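Local coordinates for Nitrate/nitrite binding protein NrtA (Synechocystis sp., PDB 2G29) that binds nitrate as the periplasmic solute-binding subunit of the NrtABCD ABC transporter, which takes up nitrate and probably also nitrite, at residues Phe208-Glu212 against Pro213-Gln217; Phe289-Pro292 against Phe293-Ile297. One frame throughout, in Å; residues are numbered along the deposited sequence.

Contact 1 of 2, residues Phe208-Glu212 against Pro213-Gln217; sequences FCVGE and PWPLQ. With NO3 (nitrate ion), chain B.
At the nitrate site, strand 207-211 passes into helix 214-221 through a type VI β-turn, closed by a hydrogen bond from W214 N to G211 O (3.2 Å, 146°) and built on the cis peptide bond between E212 and P213. The donor lies in the plane of the G211 carbonyl, on a lone pair, and P215 CD also packs against that oxygen, at 3.2 Å. On the ion's side of the turn, G211 N donates to O2 of the nitrate at 3.1 Å and, weakly, to O1 at 2.9 Å. A β-carbon on G211 would collide with O1, and the missing side chain leaves the anion room to reach the backbone. V210 spreads its two methyls between ligand and helix: with chi1 at 64°, CG1 falls between N and C of its own backbone and meets W214 CB at 3.8 Å, while CG2 lies 3.0 Å from nitrate O2. P213 CG sits 4.1 Å above the centre of the W214 indole, a ring further tied by NE1 to A41 O. The bent side chain of E212 folds back over the first helical turn, bringing OE1 to 3.5 Å from P215 CD, and its OE2 forms a salt bridge with R299. The nitrate is also hydrogen-bonded by W73 NE1 and K240 NZ, and Q126 and H167 belong to the same binding site. Strand 207-211 runs between strands 157-160 and 126-130, with helices 166-177 and 196-201 packed against its residues.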
ATOM      1  N   PHE A 208      -9.111   6.037  11.476  1.00 10.80           N
ATOM      2  CA  PHE A 208      -7.916   5.312  11.078  1.00 10.35           C
ATOM      3  C   PHE A 208      -7.952   4.909   9.614  1.00 10.04           C
ATOM      4  O   PHE A 208      -9.028   4.764   9.018  1.00 10.85           O
ATOM      5  CB  PHE A 208      -7.667   4.082  11.984  1.00 10.63           C
ATOM      6  CG  PHE A 208      -8.745   3.006  11.936  1.00 10.37           C
ATOM      7  CD1 PHE A 208      -8.521   1.835  11.209  1.00 10.47           C
ATOM      8  CD2 PHE A 208      -9.924   3.099  12.712  1.00 11.55           C
ATOM      9  CE1 PHE A 208      -9.457   0.762  11.270  1.00 11.35           C
ATOM     10  CE2 PHE A 208     -10.829   2.049  12.760  1.00 12.53           C
ATOM     11  CZ  PHE A 208     -10.594   0.862  12.032  1.00 13.40           C
ATOM     12  N   CYS A 209      -6.777   4.687   9.050  1.00 10.18           N
ATOM     13  CA  CYS A 209      -6.654   4.284   7.660  1.00 10.10           C
ATOM     14  C   CYS A 209      -5.766   3.054   7.615  1.00 10.98           C
ATOM     15  O   CYS A 209      -4.656   3.073   8.180  1.00 10.57           O
ATOM     16  CB  CYS A 209      -6.049   5.426   6.846  1.00 10.86           C
ATOM     17  SG  CYS A 209      -5.956   5.077   5.084  1.00 10.91           S
ATOM     18  N   VAL A 210      -6.248   2.004   6.930  1.00 10.22           N
ATOM     19  CA  VAL A 210      -5.540   0.711   6.887  1.00 11.05           C
ATOM     20  C   VAL A 210      -6.070  -0.073   5.676  1.00  9.80           C
ATOM     21  O   VAL A 210      -7.153   0.197   5.192  1.00 10.30           O
ATOM     22  CB  VAL A 210      -5.835  -0.075   8.208  1.00 10.91           C
ATOM     23  CG1 VAL A 210      -7.340  -0.406   8.305  1.00 11.42           C
ATOM     24  CG2 VAL A 210      -5.021  -1.361   8.308  1.00 11.70           C
ATOM     25  N   GLY A 211      -5.290  -1.011   5.156  1.00  9.87           N
ATOM     26  CA  GLY A 211      -5.780  -1.778   4.008  1.00  9.46           C
ATOM     27  C   GLY A 211      -6.660  -2.967   4.372  1.00 10.23           C
ATOM     28  O   GLY A 211      -6.776  -3.375   5.550  1.00 10.84           O
ATOM     29  N   GLU A 212      -7.349  -3.496   3.344  1.00 10.33           N
ATOM     30  CA  GLU A 212      -8.189  -4.675   3.558  1.00 10.57           C
ATOM     31  C   GLU A 212      -7.296  -5.770   4.165  1.00  9.62           C
ATOM     32  O   GLU A 212      -6.096  -5.864   3.859  1.00 10.09           O
ATOM     33  CB  GLU A 212      -8.770  -5.159   2.235  1.00 10.13           C
ATOM     34  CG  GLU A 212      -9.720  -4.190   1.502  1.00  8.82           C
ATOM     35  CD  GLU A 212     -11.013  -3.828   2.258  1.00  9.48           C
ATOM     36  OE1 GLU A 212     -11.307  -4.411   3.339  1.00 11.68           O
ATOM     37  OE2 GLU A 212     -11.755  -2.974   1.723  1.00 11.00           O
ATOM     38  N   PRO A 213      -7.883  -6.699   4.914  1.00  9.68           N
ATOM     39  CA  PRO A 213      -9.309  -6.857   5.245  1.00  9.74           C
ATOM     40  C   PRO A 213      -9.817  -6.062   6.447  1.00  9.69           C
ATOM     41  O   PRO A 213     -10.983  -6.190   6.826  1.00 11.01           O
ATOM     42  CB  PRO A 213      -9.391  -8.360   5.517  1.00 10.57           C
ATOM     43  CG  PRO A 213      -8.104  -8.585   6.349  1.00 10.17           C
ATOM     44  CD  PRO A 213      -7.064  -7.780   5.520  1.00  9.43           C
ATOM     45  N   TRP A 214      -8.986  -5.195   7.015  1.00 10.77           N
ATOM     46  CA  TRP A 214      -9.402  -4.561   8.261  1.00  9.57           C
ATOM     47  C   TRP A 214     -10.578  -3.600   8.220  1.00 10.89           C
ATOM     48  O   TRP A 214     -11.321  -3.534   9.207  1.00 10.50           O
ATOM     49  CB  TRP A 214      -8.126  -4.021   8.970  1.00 10.14           C
ATOM     50  CG  TRP A 214      -7.015  -5.060   8.995  1.00  9.74           C
ATOM     51  CD1 TRP A 214      -5.876  -5.051   8.218  1.00  9.61           C
ATOM     52  CD2 TRP A 214      -6.976  -6.312   9.730  1.00 10.25           C
ATOM     53  NE1 TRP A 214      -5.143  -6.187   8.423  1.00 10.68           N
ATOM     54  CE2 TRP A 214      -5.793  -6.975   9.346  1.00 10.44           C
ATOM     55  CE3 TRP A 214      -7.832  -6.925  10.662  1.00 10.63           C
ATOM     56  CZ2 TRP A 214      -5.426  -8.230   9.871  1.00 11.51           C
ATOM     57  CZ3 TRP A 214      -7.476  -8.182  11.188  1.00 10.30           C
ATOM     58  CH2 TRP A 214      -6.282  -8.811  10.789  1.00 11.43           C
ATOM     59  N   PRO A 215     -10.797  -2.880   7.092  1.00 10.57           N
ATOM     60  CA  PRO A 215     -11.965  -1.979   7.054  1.00 10.58           C
ATOM     61  C   PRO A 215     -13.242  -2.833   7.127  1.00 11.27           C
ATOM     62  O   PRO A 215     -14.160  -2.513   7.844  1.00 11.10           O
ATOM     63  CB  PRO A 215     -11.822  -1.296   5.693  1.00 10.74           C
ATOM     64  CG  PRO A 215     -10.282  -1.209   5.531  1.00 10.78           C
ATOM     65  CD  PRO A 215      -9.876  -2.611   5.970  1.00 12.03           C
ATOM     66  N   LEU A 216     -13.302  -3.923   6.369  1.00 10.39           N
ATOM     67  CA  LEU A 216     -14.511  -4.736   6.416  1.00 11.96           C
ATOM     68  C   LEU A 216     -14.647  -5.413   7.772  1.00 11.09           C
ATOM     69  O   LEU A 216     -15.767  -5.544   8.284  1.00 11.94           O
ATOM     70  CB  LEU A 216     -14.515  -5.777   5.289  1.00 11.82           C
ATOM     71  CG  LEU A 216     -15.749  -6.732   5.283  1.00 11.09           C
ATOM     72  CD1 LEU A 216     -17.072  -5.973   5.314  1.00 11.67           C
ATOM     73  CD2 LEU A 216     -15.714  -7.580   4.027  1.00 12.08           C
ATOM     74  N   GLN A 217     -13.534  -5.839   8.387  1.00 10.72           N
ATOM     75  CA  GLN A 217     -13.654  -6.482   9.670  1.00 10.65           C
ATOM     76  C   GLN A 217     -14.215  -5.481  10.679  1.00 10.85           C
ATOM     77  O   GLN A 217     -14.985  -5.833  11.559  1.00 10.99           O
ATOM     78  CB  GLN A 217     -12.301  -7.003  10.139  1.00 13.25           C
ATOM     79  CG  GLN A 217     -12.424  -7.615  11.539  1.00 12.10           C
ATOM     80  CD  GLN A 217     -11.175  -8.329  11.987  1.00 13.05           C
ATOM     81  OE1 GLN A 217     -10.370  -7.780  12.743  1.00 13.11           O
ATOM     82  NE2 GLN A 217     -10.994  -9.558  11.506  1.00 12.00           N
TER
HETATM   83  N   NO3 B 700      -2.021  -1.436   5.406  1.00 13.58           N
HETATM   84  O1  NO3 B 700      -2.590  -1.690   4.190  1.00 11.55           O
HETATM   85  O2  NO3 B 700      -2.586  -1.251   6.623  1.00 13.12           O
HETATM   86  O3  NO3 B 700      -0.510  -1.287   5.412  1.00 12.31           O

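Contact 2 of 2, residues Phe289-Pro292 against Phe293-Ile297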
ATOM      1  N   PHE A 289      -3.387 -15.228   7.157  1.00 16.54           N
ATOM      2  CA  PHE A 289      -3.952 -14.134   7.962  1.00 16.07           C
ATOM      3  C   PHE A 289      -4.674 -14.577   9.223  1.00 16.48           C
ATOM      4  O   PHE A 289      -4.767 -13.795  10.173  1.00 16.76           O
ATOM      5  CB  PHE A 289      -4.983 -13.296   7.176  1.00 15.08           C
ATOM      6  CG  PHE A 289      -4.450 -12.624   5.935  1.00 16.49           C
ATOM      7  CD1 PHE A 289      -5.334 -11.948   5.096  1.00 16.82           C
ATOM      8  CD2 PHE A 289      -3.102 -12.678   5.586  1.00 16.71           C
ATOM      9  CE1 PHE A 289      -4.892 -11.328   3.910  1.00 15.47           C
ATOM     10  CE2 PHE A 289      -2.659 -12.063   4.409  1.00 16.27           C
ATOM     11  CZ  PHE A 289      -3.559 -11.399   3.585  1.00 17.44           C
ATOM     12  N   LYS A 290      -5.220 -15.797   9.210  1.00 16.02           N
ATOM     13  CA  LYS A 290      -6.015 -16.280  10.340  1.00 16.86           C
ATOM     14  C   LYS A 290      -7.145 -15.235  10.586  1.00 15.74           C
ATOM     15  O   LYS A 290      -7.348 -14.750  11.708  1.00 15.96           O
ATOM     16  CB  LYS A 290      -5.129 -16.435  11.583  1.00 19.84           C
ATOM     17  CG  LYS A 290      -5.819 -17.112  12.730  1.00 23.91           C
ATOM     18  CD  LYS A 290      -6.577 -18.313  12.255  1.00 26.68           C
ATOM     19  CE  LYS A 290      -7.347 -18.950  13.399  1.00 31.20           C
ATOM     20  NZ  LYS A 290      -8.332 -19.957  12.888  1.00 33.07           N
ATOM     21  N   VAL A 291      -7.876 -14.936   9.513  1.00 14.92           N
ATOM     22  CA  VAL A 291      -8.963 -13.951   9.495  1.00 13.86           C
ATOM     23  C   VAL A 291     -10.193 -14.613   8.863  1.00 12.78           C
ATOM     24  O   VAL A 291     -10.048 -15.332   7.893  1.00 14.08           O
ATOM     25  CB  VAL A 291      -8.532 -12.716   8.612  1.00 12.98           C
ATOM     26  CG1 VAL A 291      -9.724 -11.844   8.261  1.00 13.33           C
ATOM     27  CG2 VAL A 291      -7.459 -11.875   9.348  1.00 14.27           C
ATOM     28  N   PRO A 292     -11.387 -14.415   9.431  1.00 12.43           N
ATOM     29  CA  PRO A 292     -12.581 -15.032   8.825  1.00 12.25           C
ATOM     30  C   PRO A 292     -12.684 -14.716   7.332  1.00 12.35           C
ATOM     31  O   PRO A 292     -12.452 -13.574   6.931  1.00 12.65           O
ATOM     32  CB  PRO A 292     -13.751 -14.431   9.620  1.00 13.36           C
ATOM     33  CG  PRO A 292     -13.119 -13.274  10.411  1.00 21.68           C
ATOM     34  CD  PRO A 292     -11.715 -13.685  10.662  1.00 14.23           C
ATOM     35  N   PHE A 293     -13.044 -15.728   6.525  1.00 11.58           N
ATOM     36  CA  PHE A 293     -13.240 -15.576   5.074  1.00 11.67           C
ATOM     37  C   PHE A 293     -14.201 -14.407   4.767  1.00 12.25           C
ATOM     38  O   PHE A 293     -13.994 -13.628   3.821  1.00 11.73           O
ATOM     39  CB  PHE A 293     -13.821 -16.907   4.538  1.00 12.26           C
ATOM     40  CG  PHE A 293     -14.086 -16.929   3.062  1.00 11.37           C
ATOM     41  CD1 PHE A 293     -13.056 -17.183   2.154  1.00 13.31           C
ATOM     42  CD2 PHE A 293     -15.388 -16.718   2.573  1.00 12.18           C
ATOM     43  CE1 PHE A 293     -13.316 -17.234   0.763  1.00 12.37           C
ATOM     44  CE2 PHE A 293     -15.656 -16.763   1.196  1.00 11.46           C
ATOM     45  CZ  PHE A 293     -14.602 -17.023   0.284  1.00 11.56           C
ATOM     46  N   GLU A 294     -15.234 -14.274   5.608  1.00 11.63           N
ATOM     47  CA  GLU A 294     -16.237 -13.226   5.462  1.00 12.54           C
ATOM     48  C   GLU A 294     -15.722 -11.786   5.555  1.00 12.64           C
ATOM     49  O   GLU A 294     -16.372 -10.866   5.083  1.00 15.34           O
ATOM     50  CB  GLU A 294     -17.352 -13.414   6.502  1.00 12.89           C
ATOM     51  CG  GLU A 294     -18.326 -14.572   6.183  1.00 14.00           C
ATOM     52  CD  GLU A 294     -17.748 -15.947   6.402  1.00 13.76           C
ATOM     53  OE1 GLU A 294     -18.342 -16.905   5.847  1.00 12.97           O
ATOM     54  OE2 GLU A 294     -16.736 -16.122   7.127  1.00 13.19           O
ATOM     55  N   ASP A 295     -14.575 -11.608   6.180  1.00 10.94           N
ATOM     56  CA  ASP A 295     -13.993 -10.278   6.298  1.00 11.19           C
ATOM     57  C   ASP A 295     -13.110  -9.973   5.098  1.00 11.64           C
ATOM     58  O   ASP A 295     -12.623  -8.836   4.952  1.00 12.24           O
ATOM     59  CB  ASP A 295     -13.126 -10.168   7.554  1.00 10.72           C
ATOM     60  CG  ASP A 295     -13.930 -10.288   8.834  1.00 12.29           C
ATOM     61  OD1 ASP A 295     -15.148 -10.057   8.809  1.00 14.08           O
ATOM     62  OD2 ASP A 295     -13.342 -10.600   9.870  1.00 13.89           O
ATOM     63  N   ILE A 296     -12.899 -10.953   4.222  1.00 11.47           N
ATOM     64  CA  ILE A 296     -12.025 -10.763   3.077  1.00 11.37           C
ATOM     65  C   ILE A 296     -12.733 -10.806   1.717  1.00 11.96           C
ATOM     66  O   ILE A 296     -12.497  -9.955   0.852  1.00 12.74           O
ATOM     67  CB  ILE A 296     -10.924 -11.867   3.024  1.00 11.84           C
ATOM     68  CG1 ILE A 296     -10.354 -12.133   4.422  1.00 11.28           C
ATOM     69  CG2 ILE A 296      -9.778 -11.455   2.071  1.00 11.95           C
ATOM     70  CD1 ILE A 296      -9.290 -13.241   4.417  1.00 13.32           C
ATOM     71  N   ILE A 297     -13.597 -11.807   1.534  1.00 11.59           N
ATOM     72  CA  ILE A 297     -14.201 -12.021   0.217  1.00 13.32           C
ATOM     73  C   ILE A 297     -14.991 -10.893  -0.410  1.00 12.38           C
ATOM     74  O   ILE A 297     -14.768 -10.568  -1.588  1.00 13.31           O
ATOM     75  CB  ILE A 297     -15.054 -13.326   0.240  1.00 13.68           C
ATOM     76  CG1 ILE A 297     -15.502 -13.709  -1.183  1.00 13.86           C
ATOM     77  CG2 ILE A 297     -16.286 -13.133   1.108  1.00 14.08           C
ATOM     78  CD1 ILE A 297     -14.370 -14.023  -2.115  1.00 16.07           C
TER
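F293 O receives two backbone hydrogen bonds, from I296 N at 2.9 Å and from I297 N at 3.0 Å, and these close the chain on itself between F293 and I297. Across the turn, D295 N donates to P292 O (3.0 Å, 154°), approaching from above the carbonyl plane and not along a lone pair. I296 CG1 lies 3.6 Å from the same oxygen, P292 O. V291 turns CG1 anti to its own N (chi1 165°), where the methyl meets both D295 CB and I296 CG1 at 3.9 Å. Beyond it, F289 CD1 touches I296 CD1 at 4.2 Å, so the isoleucine bridges the valine and the phenylalanine ring. The buried D295 carboxylate is satisfied by two side-chain amides, N220 on OD1 and Q217 on OD2. Replacing D295 with leucine would probably leave both amides without their acceptor and free them to turn, while placing an apolar group between them. The bonds from P292 O to D295 N and from F293 O to I296 N define two overlapping type I β-turns in the connection between helix 276-284 and strand 303-304.

Overall arrangement
Contact 1 comes first along the chain and contact 2 some seventy residues later, yet their centres are 12 Å apart, on the same side of the chain's centre. Contact 1 belongs to the five-stranded sheet containing strand 207-211; contact 2 lies in a connection belonging to neither sheet. They touch directly: P213 CB and D295 O are 3.3 Å apart, and L216 packs on the carbonyls of E294 and D295. The turns of 289-297 pack against the start of helix 214-221, and both contacts meet A41 and T43, which follow strand 36-39 of the other sheet, so they probably lie where the two domains adjoin.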